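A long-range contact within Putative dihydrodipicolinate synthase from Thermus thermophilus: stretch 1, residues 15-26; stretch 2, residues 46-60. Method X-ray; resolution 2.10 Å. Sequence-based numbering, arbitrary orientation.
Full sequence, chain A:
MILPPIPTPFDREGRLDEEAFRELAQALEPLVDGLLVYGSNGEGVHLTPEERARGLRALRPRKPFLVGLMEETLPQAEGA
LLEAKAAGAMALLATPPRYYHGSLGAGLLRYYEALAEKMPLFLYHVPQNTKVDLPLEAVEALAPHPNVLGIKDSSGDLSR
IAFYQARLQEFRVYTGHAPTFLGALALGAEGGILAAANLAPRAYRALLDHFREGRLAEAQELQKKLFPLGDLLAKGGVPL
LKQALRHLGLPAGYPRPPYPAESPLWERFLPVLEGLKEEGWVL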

# COMPACT_ATOMS: atom_id res chain seq x y z
N ARG A 15 17.08 24.12 -19.38
CA ARG A 15 18.27 23.80 -20.15
C ARG A 15 19.39 23.33 -19.23
O ARG A 15 19.66 23.94 -18.20
CB ARG A 15 18.74 25.03 -20.94
CG ARG A 15 17.84 25.43 -22.11
CD ARG A 15 18.40 26.62 -22.86
NE ARG A 15 18.26 27.87 -22.11
CZ ARG A 15 17.24 28.71 -22.23
NH1 ARG A 15 16.26 28.44 -23.09
NH2 ARG A 15 17.19 29.81 -21.49
N LEU A 16 20.04 22.23 -19.60
CA LEU A 16 21.14 21.71 -18.80
C LEU A 16 22.22 22.78 -18.74
O LEU A 16 22.58 23.37 -19.77
CB LEU A 16 21.71 20.44 -19.45
CG LEU A 16 22.98 19.87 -18.79
CD1 LEU A 16 22.66 19.43 -17.37
CD2 LEU A 16 23.50 18.70 -19.61
N ASP A 17 22.75 23.04 -17.55
CA ASP A 17 23.79 24.05 -17.39
C ASP A 17 25.10 23.36 -17.02
O ASP A 17 25.38 23.14 -15.84
CB ASP A 17 23.41 25.05 -16.29
CG ASP A 17 24.33 26.26 -16.26
OD1 ASP A 17 25.52 26.13 -16.61
OD2 ASP A 17 23.86 27.35 -15.87
N GLU A 18 25.88 23.00 -18.04
CA GLU A 18 27.15 22.31 -17.85
C GLU A 18 28.14 23.08 -16.98
O GLU A 18 28.80 22.51 -16.11
CB GLU A 18 27.80 22.03 -19.21
CG GLU A 18 26.98 21.09 -20.09
CD GLU A 18 27.55 20.97 -21.49
OE1 GLU A 18 28.74 20.63 -21.63
OE2 GLU A 18 26.79 21.21 -22.45
N GLU A 19 28.26 24.38 -17.22
CA GLU A 19 29.17 25.22 -16.46
C GLU A 19 28.81 25.19 -14.97
O GLU A 19 29.68 25.02 -14.12
CB GLU A 19 29.13 26.66 -16.97
CG GLU A 19 29.70 26.87 -18.37
CD GLU A 19 28.99 26.05 -19.43
OE1 GLU A 19 27.74 26.07 -19.46
OE2 GLU A 19 29.68 25.39 -20.23
N ALA A 20 27.53 25.35 -14.68
CA ALA A 20 27.06 25.33 -13.30
C ALA A 20 27.32 23.97 -12.66
O ALA A 20 27.71 23.88 -11.50
CB ALA A 20 25.57 25.65 -13.25
N PHE A 21 27.10 22.91 -13.43
CA PHE A 21 27.30 21.54 -12.96
C PHE A 21 28.75 21.36 -12.49
O PHE A 21 29.00 20.86 -11.39
CB PHE A 21 26.98 20.57 -14.10
CG PHE A 21 26.72 19.14 -13.66
CD1 PHE A 21 26.36 18.84 -12.34
CD2 PHE A 21 26.77 18.10 -14.58
CE1 PHE A 21 26.05 17.53 -11.96
CE2 PHE A 21 26.47 16.78 -14.21
CZ PHE A 21 26.10 16.50 -12.90
N ARG A 22 29.69 21.80 -13.31
CA ARG A 22 31.11 21.68 -13.00
C ARG A 22 31.50 22.52 -11.78
O ARG A 22 32.24 22.07 -10.92
CB ARG A 22 31.94 22.10 -14.22
CG ARG A 22 33.44 22.03 -14.01
CD ARG A 22 34.20 22.29 -15.31
NE ARG A 22 33.76 23.50 -16.00
CZ ARG A 22 33.01 23.52 -17.09
NH1 ARG A 22 32.59 22.39 -17.64
NH2 ARG A 22 32.66 24.68 -17.64
N GLU A 23 30.98 23.74 -11.71
CA GLU A 23 31.30 24.62 -10.59
C GLU A 23 30.74 24.07 -9.28
O GLU A 23 31.38 24.14 -8.24
CB GLU A 23 30.72 26.02 -10.83
CG GLU A 23 31.18 27.05 -9.82
CD GLU A 23 30.51 28.40 -10.01
OE1 GLU A 23 30.43 28.86 -11.17
OE2 GLU A 23 30.08 29.00 -9.00
N LEU A 24 29.53 23.52 -9.35
CA LEU A 24 28.89 22.96 -8.17
C LEU A 24 29.70 21.79 -7.62
O LEU A 24 29.94 21.70 -6.42
CB LEU A 24 27.48 22.49 -8.51
CG LEU A 24 26.65 21.91 -7.37
CD1 LEU A 24 26.39 22.99 -6.33
CD2 LEU A 24 25.34 21.35 -7.91
N ALA A 25 30.12 20.90 -8.52
CA ALA A 25 30.90 19.74 -8.11
C ALA A 25 32.21 20.15 -7.45
O ALA A 25 32.62 19.56 -6.45
CB ALA A 25 31.17 18.85 -9.33
N GLN A 26 32.87 21.16 -8.01
CA GLN A 26 34.14 21.65 -7.49
C GLN A 26 34.00 22.33 -6.13
O GLN A 26 34.94 22.33 -5.33
CB GLN A 26 34.79 22.62 -8.48
CG GLN A 26 35.04 22.01 -9.86
CD GLN A 26 35.61 23.02 -10.85
OE1 GLN A 26 35.10 24.14 -10.99
NE2 GLN A 26 36.66 22.62 -11.56
N HIS A 46 15.78 12.79 -15.83
CA HIS A 46 15.22 13.97 -16.47
C HIS A 46 16.07 14.39 -17.67
O HIS A 46 15.79 15.39 -18.32
CB HIS A 46 15.13 15.13 -15.47
CG HIS A 46 13.97 15.03 -14.53
ND1 HIS A 46 13.67 16.00 -13.60
CD2 HIS A 46 13.02 14.08 -14.39
CE1 HIS A 46 12.58 15.66 -12.94
NE2 HIS A 46 12.16 14.49 -13.40
N LEU A 47 17.10 13.60 -17.96
CA LEU A 47 18.00 13.89 -19.07
C LEU A 47 17.89 12.87 -20.19
O LEU A 47 17.61 11.70 -19.95
CB LEU A 47 19.46 13.89 -18.59
CG LEU A 47 19.85 14.81 -17.44
CD1 LEU A 47 21.27 14.48 -17.00
CD2 LEU A 47 19.76 16.26 -17.88
N THR A 48 18.11 13.32 -21.42
CA THR A 48 18.10 12.42 -22.57
C THR A 48 19.49 11.79 -22.56
O THR A 48 20.40 12.31 -21.91
CB THR A 48 17.92 13.18 -23.90
OG1 THR A 48 19.01 14.08 -24.08
CG2 THR A 48 16.61 13.95 -23.91
N PRO A 49 19.68 10.67 -23.27
CA PRO A 49 21.00 10.03 -23.30
C PRO A 49 22.11 11.01 -23.71
O PRO A 49 23.23 10.94 -23.20
CB PRO A 49 20.81 8.92 -24.33
CG PRO A 49 19.38 8.51 -24.10
CD PRO A 49 18.68 9.86 -23.99
N GLU A 50 21.78 11.91 -24.62
CA GLU A 50 22.74 12.90 -25.11
C GLU A 50 23.14 13.87 -23.99
O GLU A 50 24.32 14.15 -23.79
CB GLU A 50 22.14 13.66 -26.29
CG GLU A 50 23.09 14.59 -27.04
CD GLU A 50 23.30 15.91 -26.33
OE1 GLU A 50 22.30 16.53 -25.92
OE2 GLU A 50 24.47 16.34 -26.21
N GLU A 51 22.14 14.39 -23.27
CA GLU A 51 22.40 15.32 -22.18
C GLU A 51 23.15 14.60 -21.06
O GLU A 51 24.04 15.17 -20.43
CB GLU A 51 21.08 15.90 -21.66
CG GLU A 51 20.26 16.60 -22.75
CD GLU A 51 18.88 17.03 -22.28
OE1 GLU A 51 18.21 16.22 -21.61
OE2 GLU A 51 18.47 18.17 -22.61
N ARG A 52 22.79 13.34 -20.82
CA ARG A 52 23.42 12.52 -19.79
C ARG A 52 24.92 12.43 -20.04
O ARG A 52 25.72 12.62 -19.12
CB ARG A 52 22.81 11.11 -19.81
CG ARG A 52 23.35 10.15 -18.76
CD ARG A 52 22.90 8.73 -19.06
NE ARG A 52 23.50 8.26 -20.31
CZ ARG A 52 22.92 7.42 -21.16
NH1 ARG A 52 21.70 6.94 -20.92
NH2 ARG A 52 23.55 7.05 -22.27
N ALA A 53 25.31 12.13 -21.27
CA ALA A 53 26.72 12.01 -21.64
C ALA A 53 27.40 13.38 -21.58
O ALA A 53 28.54 13.49 -21.11
CB ALA A 53 26.84 11.43 -23.04
N ARG A 54 26.71 14.40 -22.05
CA ARG A 54 27.25 15.76 -22.05
C ARG A 54 27.50 16.25 -20.63
O ARG A 54 28.56 16.81 -20.33
CB ARG A 54 26.27 16.69 -22.76
CG ARG A 54 26.89 17.93 -23.37
CD ARG A 54 25.89 18.63 -24.28
NE ARG A 54 24.84 19.32 -23.52
CZ ARG A 54 23.57 19.40 -23.90
NH1 ARG A 54 23.18 18.82 -25.03
NH2 ARG A 54 22.70 20.06 -23.16
N GLY A 55 26.53 16.03 -19.75
CA GLY A 55 26.67 16.46 -18.37
C GLY A 55 27.88 15.86 -17.67
O GLY A 55 28.61 16.56 -16.97
N LEU A 56 28.09 14.56 -17.86
CA LEU A 56 29.21 13.88 -17.21
C LEU A 56 30.56 14.33 -17.78
O LEU A 56 31.54 14.42 -17.05
CB LEU A 56 29.05 12.36 -17.34
CG LEU A 56 30.09 11.48 -16.64
CD1 LEU A 56 30.17 11.83 -15.16
CD2 LEU A 56 29.71 10.01 -16.82
N ARG A 57 30.61 14.60 -19.08
CA ARG A 57 31.84 15.06 -19.72
C ARG A 57 32.25 16.44 -19.22
O ARG A 57 33.42 16.82 -19.30
CB ARG A 57 31.68 15.13 -21.25
CG ARG A 57 31.59 13.80 -21.97
CD ARG A 57 31.87 13.99 -23.47
NE ARG A 57 30.89 14.86 -24.11
CZ ARG A 57 29.73 14.45 -24.60
NH1 ARG A 57 29.39 13.17 -24.52
NH2 ARG A 57 28.89 15.31 -25.16
N ALA A 58 31.29 17.19 -18.70
CA ALA A 58 31.56 18.53 -18.19
C ALA A 58 32.23 18.50 -16.82
O ALA A 58 32.82 19.49 -16.38
CB ALA A 58 30.27 19.33 -18.10
N LEU A 59 32.15 17.35 -16.14
CA LEU A 59 32.74 17.23 -14.81
C LEU A 59 34.17 16.71 -14.83
O LEU A 59 34.58 16.02 -15.75
CB LEU A 59 31.89 16.30 -13.94
CG LEU A 59 30.42 16.69 -13.77
CD1 LEU A 59 29.75 15.67 -12.85
CD2 LEU A 59 30.30 18.10 -13.19
N ARG A 60 34.91 17.05 -13.78
CA ARG A 60 36.29 16.62 -13.63
C ARG A 60 36.57 16.38 -12.14
O ARG A 60 37.31 17.12 -11.51
CB ARG A 60 37.25 17.69 -14.17
CG ARG A 60 37.24 17.80 -15.70
CD ARG A 60 37.91 16.59 -16.34
NE ARG A 60 37.93 16.67 -17.80
CZ ARG A 60 36.90 16.39 -18.59
NH1 ARG A 60 35.74 16.00 -18.06
NH2 ARG A 60 37.02 16.49 -19.90
O HOH W 1 19.35 21.16 -22.31
O HOH W 2 30.15 18.43 -21.77
O HOH W 3 37.98 19.74 -11.07

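The two stretches pack through a short apolar seam flanked by polar contacts, burying 606 Å² in total. Leu59 lies at one end of this seam. Its CA-to-CB bond points sideways, but the m,t rotamer (chi1 -56°, chi2 -179°) brings its end nearer the first helix, where CD2 sits over the face of the Phe21 ring, 3.9 Å from the centroid and 18° off the normal, in a CH-pi contact. Leu59 CD2 also lies 4.0 Å from Ala25 CB and 3.7 Å from Arg22 CA, so it meets backbone as well as side chain. Phe21, with chi1 at -162° (t), points toward the second helix and places CD2 3.4 Å from Gly55 O. An ideal CB on Gly55 would lie in normal contact with Phe21 CE2 (3.6 Å) and Leu16 CD2 (3.8 Å); the crowding would come from Glu51 O in its own helix, 3.3 Å away.

Leu16, in the t,p rotamer, directs its two methyls to different neighbours: CD2 approaches Glu51 O at 3.7 Å, while CD1 meets Leu47 CD2 at 4.3 Å.

Charged side chains reach across beside this seam. Glu18 starts sideways, and its CB packs 3.8 Å from Ala58 CB; chi1 m and chi2 t then extend the chain so that OE2 forms a salt bridge with Arg54 NE at 2.9 Å, although the hydrogen bond within it is weak (124°). Its other oxygen, OE1, accepts from a water that also donates to Arg54 O. Arg54 is extended through chi1 and chi2 (both t) before turning at chi3 (74°, p), and its NH1 forms a salt bridge with Glu50 OE1 at 2.6 Å. Arg22 likewise runs t,t and turns at chi3 (51°, p), which lets NH1 donate to Ala58 O at 3.2 Å with a nearly straight angle of 164°; the carbonyl oxygen lies at the guanidinium edge, near its plane.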